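Local coordinates for protein dihydrofolate reductase, putative (Aspergillus flavus, PDB 6DRS) that probably catalyses the NADPH-dependent reduction of dihydrofolate to tetrahydrofolate, and here holds NADP and a diaminoquinazoline-type inhibitor, at residues V174-M178 and E221-E225. Residues are numbered along the deposited sequence; the frame is centred on the assembly and turned at random.
Sequences VRIVM and EWVGE
Val177 and Val223 mark the nearest backbone approach, their CA atoms 8.3 Å apart, where the end of helix 216-223 packs through side chains against strand 174-183 in the central sheet of the dihydrofolate reductase fold. That strand runs parallel to strand 7-17, and Gly224, with phi 78°, takes the chain out of the helix. The main feature is a cation-pi stack: the Arg175 guanidinium lies over one face of the Trp222 indole, planes 22° apart, with CZ of Arg175 4.0 Å from the centroid of the five-membered ring of Trp222. A bend at chi3 (-34°) turns the guanidinium over that ring, while CB of Arg175, directed toward the helix by the backbone, makes a CH-pi contact 4.0 Å from the centroid of the Trp222 six-membered ring. A hydrogen bond from Arg175 NH1 to Thr8 OG1 helps fix the guanidinium. At the indole edge, in its plane, Ile176 O sits 3.8 Å from Trp222 CZ3. Val223 leans on Val47 of helix 38-49, and CG2 of Val177, at the same indole rim, meets both Trp222 and Val223, 3.7 Å from CE3 of Trp222 and 3.8 Å from CG1 of Val223.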
ATOM      1  N   VAL A 174      13.481   6.879   0.936  1.00 36.72           N
ATOM      2  CA  VAL A 174      12.470   5.829   0.988  1.00 35.07           C
ATOM      3  C   VAL A 174      12.075   5.608   2.446  1.00 32.44           C
ATOM      4  O   VAL A 174      12.913   5.583   3.350  1.00 35.89           O
ATOM      5  CB  VAL A 174      12.876   4.520   0.287  1.00 36.01           C
ATOM      6  CG1 VAL A 174      13.420   4.764  -1.110  1.00 34.96           C
ATOM      7  CG2 VAL A 174      13.844   3.713   1.124  1.00 36.07           C
ATOM      8  N   ARG A 175      10.778   5.519   2.655  1.00 26.65           N
ATOM      9  CA  ARG A 175      10.261   5.391   3.979  1.00 23.36           C
ATOM     10  C   ARG A 175       9.336   4.181   3.965  1.00 21.37           C
ATOM     11  O   ARG A 175       8.695   3.902   2.935  1.00 20.13           O
ATOM     12  CB  ARG A 175       9.475   6.649   4.356  1.00 24.95           C
ATOM     13  CG  ARG A 175      10.220   7.916   3.980  1.00 28.24           C
ATOM     14  CD  ARG A 175       9.452   9.201   3.883  1.00 29.68           C
ATOM     15  NE  ARG A 175       8.077   9.205   3.412  1.00 29.17           N
ATOM     16  CZ  ARG A 175       7.329  10.295   3.522  1.00 27.98           C
ATOM     17  NH1 ARG A 175       6.095  10.322   3.063  1.00 26.52           N
ATOM     18  NH2 ARG A 175       7.836  11.374   4.090  1.00 27.69           N
ATOM     19  N   ILE A 176       9.258   3.499   5.105  1.00 18.86           N
ATOM     20  CA  ILE A 176       8.356   2.386   5.211  1.00 15.89           C
ATOM     21  C   ILE A 176       7.296   2.707   6.265  1.00 14.97           C
ATOM     22  O   ILE A 176       7.625   2.959   7.414  1.00 15.54           O
ATOM     23  CB  ILE A 176       9.123   1.078   5.502  1.00 15.05           C
ATOM     24  CG1 ILE A 176      10.021   0.686   4.328  1.00 15.22           C
ATOM     25  CG2 ILE A 176       8.133  -0.026   5.822  1.00 14.34           C
ATOM     26  CD1 ILE A 176      11.067  -0.345   4.673  1.00 15.32           C
ATOM     27  N   VAL A 177       6.024   2.686   5.861  1.00 13.41           N
ATOM     28  CA  VAL A 177       4.932   2.721   6.824  1.00 12.62           C
ATOM     29  C   VAL A 177       4.437   1.279   7.038  1.00 12.85           C
ATOM     30  O   VAL A 177       3.897   0.627   6.094  1.00 13.08           O
ATOM     31  CB  VAL A 177       3.805   3.643   6.328  1.00 11.55           C
ATOM     32  CG1 VAL A 177       2.574   3.546   7.205  1.00 10.20           C
ATOM     33  CG2 VAL A 177       4.328   5.068   6.217  1.00 11.45           C
ATOM     34  N   MET A 178       4.628   0.748   8.240  1.00 12.73           N
ATOM     35  CA  MET A 178       4.427  -0.687   8.414  1.00 13.07           C
ATOM     36  C   MET A 178       3.354  -0.948   9.473  1.00 13.44           C
ATOM     37  O   MET A 178       3.405  -0.363  10.565  1.00 13.84           O
ATOM     38  CB  MET A 178       5.729  -1.391   8.812  1.00 13.36           C
ATOM     39  CG  MET A 178       5.518  -2.893   9.051  1.00 14.18           C
ATOM     40  SD  MET A 178       7.028  -3.819   9.407  1.00 16.14           S
ATOM     41  CE  MET A 178       7.945  -3.695   7.871  1.00 12.90           C
ATOM     42  N   GLU A 221       2.934  12.665  10.600  1.00 14.82           N
ATOM     43  CA  GLU A 221       3.166  13.681   9.554  1.00 15.05           C
ATOM     44  C   GLU A 221       3.164  13.011   8.169  1.00 13.65           C
ATOM     45  O   GLU A 221       2.530  13.536   7.250  1.00 12.87           O
ATOM     46  CB  GLU A 221       4.502  14.394   9.763  1.00 15.91           C
ATOM     47  CG  GLU A 221       4.579  15.176  11.062  1.00 17.28           C
ATOM     48  CD  GLU A 221       5.968  15.660  11.439  1.00 17.72           C
ATOM     49  OE1 GLU A 221       6.941  15.322  10.738  1.00 18.57           O
ATOM     50  OE2 GLU A 221       6.079  16.359  12.454  1.00 19.18           O
ATOM     51  N   TRP A 222       3.863  11.877   8.011  1.00 13.20           N
ATOM     52  CA  TRP A 222       3.890  11.159   6.715  1.00 12.70           C
ATOM     53  C   TRP A 222       2.478  10.854   6.250  1.00 12.79           C
ATOM     54  O   TRP A 222       2.176  10.976   5.089  1.00 12.48           O
ATOM     55  CB  TRP A 222       4.631   9.840   6.801  1.00 13.33           C
ATOM     56  CG  TRP A 222       6.064   9.958   7.184  1.00 13.92           C
ATOM     57  CD1 TRP A 222       6.789  11.110   7.308  1.00 14.64           C
ATOM     58  CD2 TRP A 222       6.957   8.870   7.479  1.00 14.13           C
ATOM     59  NE1 TRP A 222       8.069  10.811   7.690  1.00 14.58           N
ATOM     60  CE2 TRP A 222       8.210   9.445   7.790  1.00 13.96           C
ATOM     61  CE3 TRP A 222       6.830   7.471   7.488  1.00 13.73           C
ATOM     62  CZ2 TRP A 222       9.328   8.672   8.111  1.00 13.93           C
ATOM     63  CZ3 TRP A 222       7.937   6.714   7.822  1.00 14.01           C
ATOM     64  CH2 TRP A 222       9.161   7.307   8.140  1.00 14.14           C
ATOM     65  N   VAL A 223       1.613  10.415   7.137  1.00 12.39           N
ATOM     66  CA  VAL A 223       0.454   9.730   6.591  1.00 12.62           C
ATOM     67  C   VAL A 223      -0.778  10.625   6.742  1.00 12.56           C
ATOM     68  O   VAL A 223      -1.831  10.257   6.241  1.00 12.16           O
ATOM     69  CB  VAL A 223       0.250   8.329   7.212  1.00 12.34           C
ATOM     70  CG1 VAL A 223       1.472   7.452   7.034  1.00 13.30           C
ATOM     71  CG2 VAL A 223      -0.189   8.375   8.676  1.00 11.43           C
ATOM     72  N   GLY A 224      -0.664  11.738   7.494  1.00 12.04           N
ATOM     73  CA  GLY A 224      -1.746  12.739   7.567  1.00 11.49           C
ATOM     74  C   GLY A 224      -2.904  12.344   8.470  1.00 11.64           C
ATOM     75  O   GLY A 224      -4.008  12.869   8.328  1.00 11.94           O
ATOM     76  N   GLU A 225      -2.703  11.378   9.364  1.00 11.43           N
ATOM     77  CA  GLU A 225      -3.648  11.111  10.455  1.00 11.90           C
ATOM     78  C   GLU A 225      -2.837  10.684  11.689  1.00 11.82           C
ATOM     79  O   GLU A 225      -1.684  10.287  11.555  1.00 11.53           O
ATOM     80  CB  GLU A 225      -4.701  10.073  10.072  1.00 12.22           C
ATOM     81  CG  GLU A 225      -4.066   8.755   9.672  1.00 13.47           C
ATOM     82  CD  GLU A 225      -5.102   7.702   9.355  1.00 14.52           C
ATOM     83  OE1 GLU A 225      -5.799   7.828   8.299  1.00 14.58           O
ATOM     84  OE2 GLU A 225      -5.265   6.809  10.200  1.00 14.84           O
TER